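Local coordinates for Aureochrome1-like protein (Ochromonas danica, PDB 6I20) that binds flavin mononucleotide in a PAS-fold domain of the LOV type and probably acts as a blue-light sensor, as aureochromes do, at residues Gly58-Pro63 with Leu84-Asp89; Gln96-Ala101 with Asn111-Gln116. All blocks are in the same frame, centred on the assembly; numbering follows the deposited sequence. Where two conformers were deposited one is given.

Interaction 1 of 2, residues Gly58-Pro63 with Leu84-Asp89; sequences GPETDP and LNYRKD. With FMN (flavin mononucleotide), chain E.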
ATOM      1  N   GLY A  58       7.447   4.741 -10.461  1.00 16.42           N
ATOM      2  CA  GLY A  58       8.221   5.534 -11.416  1.00 17.10           C
ATOM      3  C   GLY A  58       8.932   4.653 -12.397  1.00 17.49           C
ATOM      4  O   GLY A  58       8.668   3.448 -12.496  1.00 17.38           O
ATOM      5  N   PRO A  59       9.855   5.233 -13.165  1.00 18.38           N
ATOM      6  CA  PRO A  59      10.446   4.517 -14.299  1.00 20.05           C
ATOM      7  C   PRO A  59      11.175   3.238 -13.959  1.00 21.49           C
ATOM      8  O   PRO A  59      11.224   2.349 -14.792  1.00 23.51           O
ATOM      9  CB  PRO A  59      11.429   5.537 -14.878  1.00 21.59           C
ATOM     10  CG  PRO A  59      10.894   6.808 -14.477  1.00 21.28           C
ATOM     11  CD  PRO A  59      10.231   6.665 -13.156  1.00 19.09           C
ATOM     12  N   GLU A  60      11.769   3.157 -12.776  1.00 20.22           N
ATOM     13  CA  GLU A  60      12.468   1.920 -12.430  1.00 22.63           C
ATOM     14  C   GLU A  60      11.622   0.928 -11.649  1.00 21.09           C
ATOM     15  O   GLU A  60      12.102  -0.145 -11.350  1.00 23.64           O
ATOM     16  CB  GLU A  60      13.775   2.244 -11.763  1.00 25.80           C
ATOM     17  CG  GLU A  60      14.679   2.966 -12.749  1.00 29.31           C
ATOM     18  CD  GLU A  60      16.113   3.044 -12.333  1.00 32.57           C
ATOM     19  OE1 GLU A  60      16.564   4.143 -11.947  1.00 41.50           O
ATOM     20  OE2 GLU A  60      16.792   2.019 -12.443  1.00 39.61           O
ATOM     21  N   THR A  61      10.353   1.241 -11.412  1.00 18.54           N
ATOM     22  CA  THR A  61       9.428   0.267 -10.819  1.00 18.74           C
ATOM     23  C   THR A  61       9.117  -0.816 -11.836  1.00 20.28           C
ATOM     24  O   THR A  61       8.846  -0.528 -12.986  1.00 21.49           O
ATOM     25  CB  THR A  61       8.116   0.974 -10.440  1.00 17.92           C
ATOM     26  OG1 THR A  61       8.379   2.087  -9.590  1.00 17.23           O
ATOM     27  CG2 THR A  61       7.157   0.023  -9.743  1.00 18.13           C
ATOM     28  N   ASP A  62       9.126  -2.086 -11.408  1.00 20.08           N
ATOM     29  CA  ASP A  62       8.912  -3.197 -12.309  1.00 20.86           C
ATOM     30  C   ASP A  62       7.408  -3.297 -12.618  1.00 20.02           C
ATOM     31  O   ASP A  62       6.615  -3.519 -11.716  1.00 19.36           O
ATOM     32  CB  ASP A  62       9.396  -4.490 -11.623  1.00 21.76           C
ATOM     33  CG  ASP A  62       9.252  -5.716 -12.512  1.00 24.15           C
ATOM     34  OD1 ASP A  62       8.723  -5.639 -13.655  1.00 25.22           O
ATOM     35  OD2 ASP A  62       9.657  -6.827 -12.087  1.00 26.86           O
ATOM     36  N   PRO A  63       6.991  -3.168 -13.908  1.00 21.09           N
ATOM     37  CA  PRO A  63       5.561  -3.320 -14.221  1.00 21.54           C
ATOM     38  C   PRO A  63       4.994  -4.699 -13.859  1.00 21.86           C
ATOM     39  O   PRO A  63       3.802  -4.827 -13.639  1.00 21.34           O
ATOM     40  CB  PRO A  63       5.480  -3.015 -15.734  1.00 23.70           C
ATOM     41  CG  PRO A  63       6.839  -3.245 -16.200  1.00 25.62           C
ATOM     42  CD  PRO A  63       7.792  -2.912 -15.111  1.00 22.80           C
ATOM     43  N   LEU A  84      10.061  -1.151  -6.295  1.00 17.18           N
ATOM     44  CA  LEU A  84      10.716   0.130  -6.103  1.00 17.56           C
ATOM     45  C   LEU A  84       9.696   1.255  -6.110  1.00 17.11           C
ATOM     46  O   LEU A  84       8.860   1.323  -7.013  1.00 16.60           O
ATOM     47  CB  LEU A  84      11.752   0.333  -7.205  1.00 19.67           C
ATOM     48  CG  LEU A  84      12.750   1.461  -6.927  1.00 21.39           C
ATOM     49  CD1 LEU A  84      13.769   1.058  -5.864  1.00 23.27           C
ATOM     50  CD2 LEU A  84      13.459   1.895  -8.214  1.00 23.72           C
ATOM     51  N   ASN A  85       9.768   2.107  -5.106  1.00 15.53           N
ATOM     52  CA  ASN A  85       8.885   3.259  -5.013  1.00 14.92           C
ATOM     53  C   ASN A  85       9.738   4.525  -4.851  1.00 15.90           C
ATOM     54  O   ASN A  85      10.938   4.489  -4.606  1.00 17.67           O
ATOM     55  CB  ASN A  85       7.922   3.137  -3.823  1.00 14.90           C
ATOM     56  CG  ASN A  85       6.673   2.325  -4.081  1.00 15.24           C
ATOM     57  OD1 ASN A  85       5.873   2.200  -3.120  1.00 15.28           O
ATOM     58  ND2 ASN A  85       6.400   1.855  -5.293  1.00 15.25           N
ATOM     59  N   TYR A  86       9.055   5.645  -5.063  1.00 15.43           N
ATOM     60  CA  TYR A  86       9.647   6.980  -5.148  1.00 16.35           C
ATOM     61  C   TYR A  86       8.995   7.904  -4.116  1.00 16.39           C
ATOM     62  O   TYR A  86       7.756   7.975  -4.014  1.00 16.99           O
ATOM     63  CB  TYR A  86       9.391   7.594  -6.536  1.00 16.78           C
ATOM     64  CG  TYR A  86      10.179   6.938  -7.648  1.00 17.61           C
ATOM     65  CD1 TYR A  86       9.829   5.685  -8.131  1.00 17.94           C
ATOM     66  CD2 TYR A  86      11.260   7.587  -8.236  1.00 19.39           C
ATOM     67  CE1 TYR A  86      10.539   5.079  -9.140  1.00 19.23           C
ATOM     68  CE2 TYR A  86      11.956   6.991  -9.271  1.00 19.85           C
ATOM     69  CZ  TYR A  86      11.595   5.717  -9.704  1.00 20.84           C
ATOM     70  OH  TYR A  86      12.286   5.028 -10.714  1.00 23.67           O
ATOM     71  N   ARG A  87       9.833   8.630  -3.375  1.00 16.42           N
ATOM     72  CA  ARG A  87       9.353   9.657  -2.452  1.00 15.30           C
ATOM     73  C   ARG A  87       9.038  10.930  -3.233  1.00 17.26           C
ATOM     74  O   ARG A  87       9.394  11.078  -4.411  1.00 18.11           O
ATOM     75  CB  ARG A  87      10.413   9.960  -1.400  1.00 17.40           C
ATOM     76  CG  ARG A  87      10.794   8.740  -0.572  1.00 18.56           C
ATOM     77  CD  ARG A  87      11.583   9.157   0.658  1.00 19.57           C
ATOM     78  NE  ARG A  87      11.996   8.017   1.483  1.00 20.16           N
ATOM     79  CZ  ARG A  87      13.043   7.242   1.219  1.00 21.34           C
ATOM     80  NH1 ARG A  87      13.801   7.475   0.143  1.00 22.89           N
ATOM     81  NH2 ARG A  87      13.346   6.235   2.025  1.00 22.79           N
ATOM     82  N   LYS A  88       8.419  11.897  -2.552  1.00 16.77           N
ATOM     83  CA  LYS A  88       8.069  13.181  -3.162  0.70 17.93           C
ATOM     84  C   LYS A  88       9.323  13.831  -3.723  1.00 19.21           C
ATOM     85  O   LYS A  88       9.243  14.470  -4.780  1.00 20.82           O
ATOM     86  CB  LYS A  88       7.361  14.095  -2.132  0.70 18.46           C
ATOM     87  CG  LYS A  88       6.841  15.390  -2.750  0.70 19.44           C
ATOM     88  CD  LYS A  88       5.815  16.140  -1.924  0.70 20.36           C
ATOM     89  CE  LYS A  88       6.420  16.745  -0.692  0.70 20.67           C
ATOM     90  NZ  LYS A  88       5.422  17.573   0.047  0.70 20.04           N
ATOM     91  N   ASP A  89      10.455  13.700  -3.021  1.00 19.41           N
ATOM     92  CA  ASP A  89      11.720  14.311  -3.489  1.00 21.24           C
ATOM     93  C   ASP A  89      12.430  13.536  -4.613  1.00 20.99           C
ATOM     94  O   ASP A  89      13.509  13.963  -5.062  1.00 23.30           O
ATOM     95  CB  ASP A  89      12.669  14.608  -2.310  1.00 23.78           C
ATOM     96  CG  ASP A  89      13.239  13.364  -1.636  1.00 24.53           C
ATOM     97  OD1 ASP A  89      13.019  12.222  -2.110  1.00 23.25           O
ATOM     98  OD2 ASP A  89      13.956  13.551  -0.599  1.00 30.49           O
TER
HETATM   99  N1  FMN E 401       1.443   0.729  -5.103  1.00 14.14           N
HETATM  100  C2  FMN E 401       2.701   1.095  -4.775  1.00 15.04           C
HETATM  101  O2  FMN E 401       3.548   1.185  -5.693  1.00 15.88           O
HETATM  102  N3  FMN E 401       3.085   1.387  -3.508  1.00 14.04           N
HETATM  103  C4  FMN E 401       2.219   1.305  -2.454  1.00 13.47           C
HETATM  104  O4  FMN E 401       2.632   1.517  -1.282  1.00 14.05           O
HETATM  105  C4A FMN E 401       0.870   0.957  -2.748  1.00 12.54           C
HETATM  106  N5  FMN E 401      -0.054   0.881  -1.738  1.00 12.87           N
HETATM  107  C5A FMN E 401      -1.302   0.460  -2.058  1.00 12.63           C
HETATM  108  C6  FMN E 401      -2.280   0.345  -1.046  1.00 12.73           C
HETATM  109  C7  FMN E 401      -3.544  -0.069  -1.310  1.00 13.05           C
HETATM  110  C7M FMN E 401      -4.579  -0.217  -0.172  1.00 14.11           C
HETATM  111  C8  FMN E 401      -3.936  -0.404  -2.651  1.00 14.41           C
HETATM  112  C8M FMN E 401      -5.321  -0.878  -2.954  1.00 15.82           C
HETATM  113  C9  FMN E 401      -3.005  -0.298  -3.656  1.00 13.87           C
HETATM  114  C9A FMN E 401      -1.698   0.098  -3.408  1.00 13.55           C
HETATM  115  N10 FMN E 401      -0.758   0.266  -4.456  1.00 13.93           N
HETATM  116  C10 FMN E 401       0.517   0.623  -4.123  1.00 13.77           C
HETATM  117  C1' FMN E 401      -1.056  -0.168  -5.816  1.00 14.58           C
HETATM  118  C2' FMN E 401      -1.678   0.887  -6.736  1.00 14.93           C
HETATM  119  O2' FMN E 401      -2.559   1.709  -5.956  1.00 16.28           O
HETATM  120  C3' FMN E 401      -2.476   0.192  -7.830  1.00 18.57           C
HETATM  121  O3' FMN E 401      -3.453  -0.709  -7.283  1.00 19.98           O
HETATM  122  C4' FMN E 401      -1.643  -0.559  -8.843  1.00 21.25           C
HETATM  123  O4' FMN E 401      -0.644   0.342  -9.353  1.00 22.00           O
HETATM  124  C5' FMN E 401      -2.530  -1.038 -10.041  1.00 23.93           C
HETATM  125  O5' FMN E 401      -3.531  -0.019 -10.373  1.00 26.31           O
HETATM  126  P   FMN E 401      -4.094  -0.020 -11.884  0.80 27.53           P
HETATM  127  O1P FMN E 401      -5.008   1.139 -11.986  0.80 27.92           O
HETATM  128  O2P FMN E 401      -2.919   0.083 -12.766  0.80 31.40           O
HETATM  129  O3P FMN E 401      -4.791  -1.369 -12.000  0.80 31.28           O
HETATM  130  O   HOH W   1      14.647   5.951 -11.323  1.00 32.80           O
HETATM  131  O   HOH W   2      10.313  -2.693  -8.810  1.00 17.90           O

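Interaction 2 of 2, residues Gln96-Ala101 with Asn111-Gln116; sequences QLFIAA and NYLGVQ. With FMN (flavin mononucleotide), chain E.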
ATOM      1  N   GLN A  96       8.362  -3.491   0.615  1.00 16.88           N
ATOM      2  CA  GLN A  96       7.633  -4.756   0.760  1.00 16.82           C
ATOM      3  C   GLN A  96       6.229  -4.396   1.140  1.00 15.67           C
ATOM      4  O   GLN A  96       5.972  -3.877   2.259  1.00 16.38           O
ATOM      5  CB  GLN A  96       8.286  -5.671   1.798  1.00 17.32           C
ATOM      6  CG  GLN A  96       7.545  -6.984   1.910  1.00 18.70           C
ATOM      7  CD  GLN A  96       8.203  -7.906   2.908  1.00 20.50           C
ATOM      8  OE1 GLN A  96       9.303  -8.298   2.698  1.00 23.60           O
ATOM      9  NE2 GLN A  96       7.520  -8.211   3.996  1.00 22.35           N
ATOM     10  N   LEU A  97       5.321  -4.546   0.164  1.00 15.31           N
ATOM     11  CA  LEU A  97       3.967  -4.068   0.215  1.00 14.07           C
ATOM     12  C   LEU A  97       3.011  -5.231   0.409  1.00 14.90           C
ATOM     13  O   LEU A  97       3.048  -6.185  -0.329  1.00 16.26           O
ATOM     14  CB  LEU A  97       3.649  -3.380  -1.128  1.00 15.10           C
ATOM     15  CG  LEU A  97       2.230  -2.937  -1.346  1.00 15.60           C
ATOM     16  CD1 LEU A  97       1.765  -1.885  -0.342  1.00 15.63           C
ATOM     17  CD2 LEU A  97       2.079  -2.379  -2.771  1.00 16.51           C
ATOM     18  N   PHE A  98       2.152  -5.102   1.417  1.00 14.12           N
ATOM     19  CA  PHE A  98       1.078  -6.076   1.697  1.00 14.26           C
ATOM     20  C   PHE A  98      -0.256  -5.408   1.420  1.00 13.34           C
ATOM     21  O   PHE A  98      -0.503  -4.317   1.944  1.00 13.80           O
ATOM     22  CB  PHE A  98       1.134  -6.411   3.202  1.00 15.24           C
ATOM     23  CG  PHE A  98      -0.079  -7.144   3.738  1.00 16.51           C
ATOM     24  CD1 PHE A  98      -0.476  -8.342   3.186  1.00 17.41           C
ATOM     25  CD2 PHE A  98      -0.796  -6.635   4.794  1.00 17.00           C
ATOM     26  CE1 PHE A  98      -1.571  -9.031   3.722  1.00 17.64           C
ATOM     27  CE2 PHE A  98      -1.865  -7.325   5.321  1.00 16.93           C
ATOM     28  CZ  PHE A  98      -2.268  -8.495   4.770  1.00 17.01           C
ATOM     29  N   ILE A  99      -1.110  -6.065   0.635  1.00 13.78           N
ATOM     30  CA  ILE A  99      -2.451  -5.530   0.385  0.50 14.87           C
ATOM     31  C   ILE A  99      -3.461  -6.614   0.698  1.00 15.35           C
ATOM     32  O   ILE A  99      -3.305  -7.774   0.321  1.00 18.17           O
ATOM     33  CB  ILE A  99      -2.622  -4.976  -1.058  0.50 15.68           C
ATOM     34  CG1 ILE A  99      -1.575  -3.907  -1.326  0.50 14.35           C
ATOM     35  CG2 ILE A  99      -4.008  -4.381  -1.273  0.50 16.92           C
ATOM     36  CD1 ILE A  99      -1.494  -3.486  -2.799  0.50 15.45           C
ATOM     37  N   ALA A 100      -4.486  -6.211   1.443  1.00 15.30           N
ATOM     38  CA  ALA A 100      -5.535  -7.136   1.878  1.00 16.40           C
ATOM     39  C   ALA A 100      -6.903  -6.474   1.827  1.00 14.94           C
ATOM     40  O   ALA A 100      -7.056  -5.296   2.095  1.00 15.35           O
ATOM     41  CB  ALA A 100      -5.290  -7.600   3.301  1.00 18.22           C
ATOM     42  N   ALA A 101      -7.902  -7.288   1.511  1.00 15.96           N
ATOM     43  CA  ALA A 101      -9.284  -6.858   1.610  1.00 16.34           C
ATOM     44  C   ALA A 101      -9.730  -6.752   3.064  1.00 16.44           C
ATOM     45  O   ALA A 101      -9.425  -7.631   3.880  1.00 19.17           O
ATOM     46  CB  ALA A 101     -10.186  -7.814   0.882  1.00 19.15           C
ATOM     47  N   ASN A 111     -13.132  -2.078   1.990  1.00 14.42           N
ATOM     48  CA  ASN A 111     -11.930  -1.262   1.849  1.00 13.78           C
ATOM     49  C   ASN A 111     -10.757  -2.181   1.549  1.00 13.18           C
ATOM     50  O   ASN A 111     -10.836  -3.406   1.770  1.00 14.34           O
ATOM     51  CB  ASN A 111     -11.612  -0.452   3.126  1.00 14.27           C
ATOM     52  CG  ASN A 111     -12.606   0.656   3.406  1.00 14.67           C
ATOM     53  OD1 ASN A 111     -13.439   0.546   4.326  1.00 15.88           O
ATOM     54  ND2 ASN A 111     -12.527   1.759   2.655  1.00 15.38           N
ATOM     55  N   TYR A 112      -9.638  -1.606   1.086  1.00 13.09           N
ATOM     56  CA  TYR A 112      -8.379  -2.325   1.077  1.00 12.84           C
ATOM     57  C   TYR A 112      -7.391  -1.688   2.028  1.00 12.68           C
ATOM     58  O   TYR A 112      -7.369  -0.460   2.190  1.00 13.48           O
ATOM     59  CB  TYR A 112      -7.748  -2.339  -0.327  1.00 13.75           C
ATOM     60  CG  TYR A 112      -8.547  -3.136  -1.315  1.00 14.76           C
ATOM     61  CD1 TYR A 112      -8.469  -4.511  -1.355  1.00 16.17           C
ATOM     62  CD2 TYR A 112      -9.356  -2.520  -2.246  1.00 16.56           C
ATOM     63  CE1 TYR A 112      -9.222  -5.243  -2.251  1.00 17.85           C
ATOM     64  CE2 TYR A 112     -10.102  -3.256  -3.151  1.00 18.41           C
ATOM     65  CZ  TYR A 112     -10.054  -4.612  -3.151  1.00 18.77           C
ATOM     66  OH  TYR A 112     -10.819  -5.326  -4.064  1.00 22.54           O
ATOM     67  N   LEU A 113      -6.597  -2.546   2.671  1.00 13.22           N
ATOM     68  CA  LEU A 113      -5.512  -2.144   3.521  1.00 13.40           C
ATOM     69  C   LEU A 113      -4.217  -2.363   2.771  1.00 13.25           C
ATOM     70  O   LEU A 113      -4.022  -3.432   2.197  1.00 14.96           O
ATOM     71  CB  LEU A 113      -5.510  -3.028   4.784  1.00 14.65           C
ATOM     72  CG  LEU A 113      -4.325  -2.889   5.728  1.00 15.53           C
ATOM     73  CD1 LEU A 113      -4.287  -1.506   6.325  1.00 16.49           C
ATOM     74  CD2 LEU A 113      -4.401  -3.964   6.809  1.00 16.67           C
ATOM     75  N   GLY A 114      -3.318  -1.379   2.828  1.00 12.70           N
ATOM     76  CA  GLY A 114      -1.978  -1.565   2.288  1.00 13.11           C
ATOM     77  C   GLY A 114      -0.967  -1.174   3.331  1.00 13.40           C
ATOM     78  O   GLY A 114      -1.068  -0.105   3.931  1.00 15.88           O
ATOM     79  N   VAL A 115      -0.033  -2.071   3.612  1.00 13.05           N
ATOM     80  CA  VAL A 115       1.002  -1.846   4.612  1.00 14.14           C
ATOM     81  C   VAL A 115       2.357  -1.852   3.933  1.00 14.05           C
ATOM     82  O   VAL A 115       2.697  -2.827   3.249  1.00 14.56           O
ATOM     83  CB  VAL A 115       0.951  -2.935   5.725  1.00 14.88           C
ATOM     84  CG1 VAL A 115       2.076  -2.713   6.744  1.00 16.04           C
ATOM     85  CG2 VAL A 115      -0.440  -2.995   6.379  1.00 15.99           C
ATOM     86  N   GLN A 116       3.130  -0.784   4.117  1.00 14.14           N
ATOM     87  CA  GLN A 116       4.407  -0.608   3.439  1.00 14.95           C
ATOM     88  C   GLN A 116       5.543  -0.820   4.431  1.00 17.02           C
ATOM     89  O   GLN A 116       5.549  -0.266   5.516  1.00 19.78           O
ATOM     90  CB  GLN A 116       4.523   0.805   2.861  1.00 15.36           C
ATOM     91  CG  GLN A 116       3.484   1.116   1.810  1.00 15.77           C
ATOM     92  CD  GLN A 116       2.120   1.549   2.294  1.00 15.26           C
ATOM     93  OE1 GLN A 116       1.916   1.875   3.479  1.00 16.39           O
ATOM     94  NE2 GLN A 116       1.138   1.608   1.344  1.00 16.90           N
TER
HETATM   95  N1  FMN E 401       1.443   0.729  -5.103  1.00 14.14           N
HETATM   96  C2  FMN E 401       2.701   1.095  -4.775  1.00 15.04           C
HETATM   97  O2  FMN E 401       3.548   1.185  -5.693  1.00 15.88           O
HETATM   98  N3  FMN E 401       3.085   1.387  -3.508  1.00 14.04           N
HETATM   99  C4  FMN E 401       2.219   1.305  -2.454  1.00 13.47           C
HETATM  100  O4  FMN E 401       2.632   1.517  -1.282  1.00 14.05           O
HETATM  101  C4A FMN E 401       0.870   0.957  -2.748  1.00 12.54           C
HETATM  102  N5  FMN E 401      -0.054   0.881  -1.738  1.00 12.87           N
HETATM  103  C5A FMN E 401      -1.302   0.460  -2.058  1.00 12.63           C
HETATM  104  C6  FMN E 401      -2.280   0.345  -1.046  1.00 12.73           C
HETATM  105  C7  FMN E 401      -3.544  -0.069  -1.310  1.00 13.05           C
HETATM  106  C7M FMN E 401      -4.579  -0.217  -0.172  1.00 14.11           C
HETATM  107  C8  FMN E 401      -3.936  -0.404  -2.651  1.00 14.41           C
HETATM  108  C8M FMN E 401      -5.321  -0.878  -2.954  1.00 15.82           C
HETATM  109  C9  FMN E 401      -3.005  -0.298  -3.656  1.00 13.87           C
HETATM  110  C9A FMN E 401      -1.698   0.098  -3.408  1.00 13.55           C
HETATM  111  N10 FMN E 401      -0.758   0.266  -4.456  1.00 13.93           N
HETATM  112  C10 FMN E 401       0.517   0.623  -4.123  1.00 13.77           C
HETATM  113  C1' FMN E 401      -1.056  -0.168  -5.816  1.00 14.58           C
HETATM  114  C2' FMN E 401      -1.678   0.887  -6.736  1.00 14.93           C
HETATM  115  O2' FMN E 401      -2.559   1.709  -5.956  1.00 16.28           O
HETATM  116  C3' FMN E 401      -2.476   0.192  -7.830  1.00 18.57           C
HETATM  117  O3' FMN E 401      -3.453  -0.709  -7.283  1.00 19.98           O
HETATM  118  C4' FMN E 401      -1.643  -0.559  -8.843  1.00 21.25           C
HETATM  119  O4' FMN E 401      -0.644   0.342  -9.353  1.00 22.00           O
HETATM  120  C5' FMN E 401      -2.530  -1.038 -10.041  1.00 23.93           C
HETATM  121  O5' FMN E 401      -3.531  -0.019 -10.373  1.00 26.31           O
HETATM  122  P   FMN E 401      -4.094  -0.020 -11.884  0.80 27.53           P
HETATM  123  O1P FMN E 401      -5.008   1.139 -11.986  0.80 27.92           O
HETATM  124  O2P FMN E 401      -2.919   0.083 -12.766  0.80 31.40           O
HETATM  125  O3P FMN E 401      -4.791  -1.369 -12.000  0.80 31.28           O
HETATM  126  O   HOH W   3       4.430  -4.813   4.322  1.00 17.89           O

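Interaction 1 of 2, residues Gly58-Pro63 with Leu84-Asp89
The ring of Tyr86 has its edge against the turn from Gly58 to Thr61: Thr61 OG1 lies in the ring plane, 3.7 Å from CE1, and Glu60 N sits near that plane at the hydroxyl end. Gly58 CA and Pro59 CD approach obliquely, CA only 3.3 Å from Tyr86 CE1, and a beta carbon on Gly58 would clash with the ring. Tyr86 OH accepts the Glu60 N-H at 2.8 Å (158° at the hydrogen), and a water joins this hydroxyl to Glu60 OE1. A phenylalanine in place of Tyr86 would probably leave Glu60 N without its acceptor and the water without one of its mates.

Thr61 suits its place because its hydroxyl both gives and takes. With OG1 beside its own backbone N (chi1 -55°), it accepts from Gly58 N, adding a side-chain bond to the type I turn that Thr61 N closes on Gly58 O, and donates to Leu84 O at 2.7 Å. Leu84 O takes a second bond, 3.0 Å from Asn85 ND2, on the opposite face of its carbonyl plane. The same amide nitrogen also donates to FMN O2, while Asn85 OD1 receives FMN N3 at 2.9 Å in an almost straight bond (177°), a match of amide to pyrimidine ring. Leu84 CD2 adds an apolar touch on Glu60 CB.

The turn belongs to the connection from helix 45-48 to helix 63-75, whose first turn Asp62 caps. It packs on the end of outermost strand 79-86, which pairs in turn with strand 92-103, Asn85 bonding to Phe93 through the backbone.

Interaction 2 of 2, residues Gln96-Ala101 with Asn111-Gln116
Val115 O is held by the N-H of Phe98 at 3.0 Å, in the carbonyl plane, and by a water that also bridges to Gln96 O; the CA-H of Leu97 adds a weaker contact. Val115 N returns the bond to Phe98 O, making a hydrogen-bonded antiparallel pair. Ala100 and Leu113 form the next such pair, and between the two pairs Ile99 faces Gly114 in a non-hydrogen-bonded position. The strands run at 165° to each other.

On the face with Phe98, Ala100, Leu113 and Val115, Val115 CG2 comes to the ring edge of Phe98, in its plane and 4.0 Å from CD2. Leu113 CD2 reaches the same ring obliquely, so the branched chains pack beside the aromatic one while Ala100, being small, adds no bulk.

The other face carries the flavin. Leu97 lays its CD2 methyl against the face of the isoalloxazine, 3.5 Å from FMN C4A. Gly114 lies so near that a beta carbon there would fall 2.4 Å from FMN C6. Farther along, Tyr112 turns its ring edge to Ala100 O, and its CE1 meets Ala101 CB at 4.2 Å.

Gln116 supplies the polar end of this face. Its CG stands beside the backbone N (chi1 -62°), and the chain then bends at chi2 (82°). NE2 donates to FMN O4 at 3.0 Å and makes a weak bond to FMN N5 at 3.4 Å. An amide offers both a donor and an acceptor, which is consistent with LOV domains, where N5 becomes protonated in the light and the glutamine is thought to reorient, passing the change into the sheet.

Overall arrangement
Interaction 1 is a surface contact near the edge of the antiparallel sheet, whereas interaction 2 lies partly buried in its middle; their centres are about 18 Å apart and they do not touch. They are linked through the sheet, since strand 79-86 of the first is the neighbour of strand 92-103 in the second, and both reach FMN. Interaction 1 ties a turn to a strand with two side-chain hydroxyls and waters, while the amide of Asn85 turns to the pyrimidine end of the flavin. Interaction 2 joins the two strands of a hairpin by regular backbone bonds, offering the ring system mostly apolar side chains and one amide. Together they grip the cofactor from its polar end and along one face.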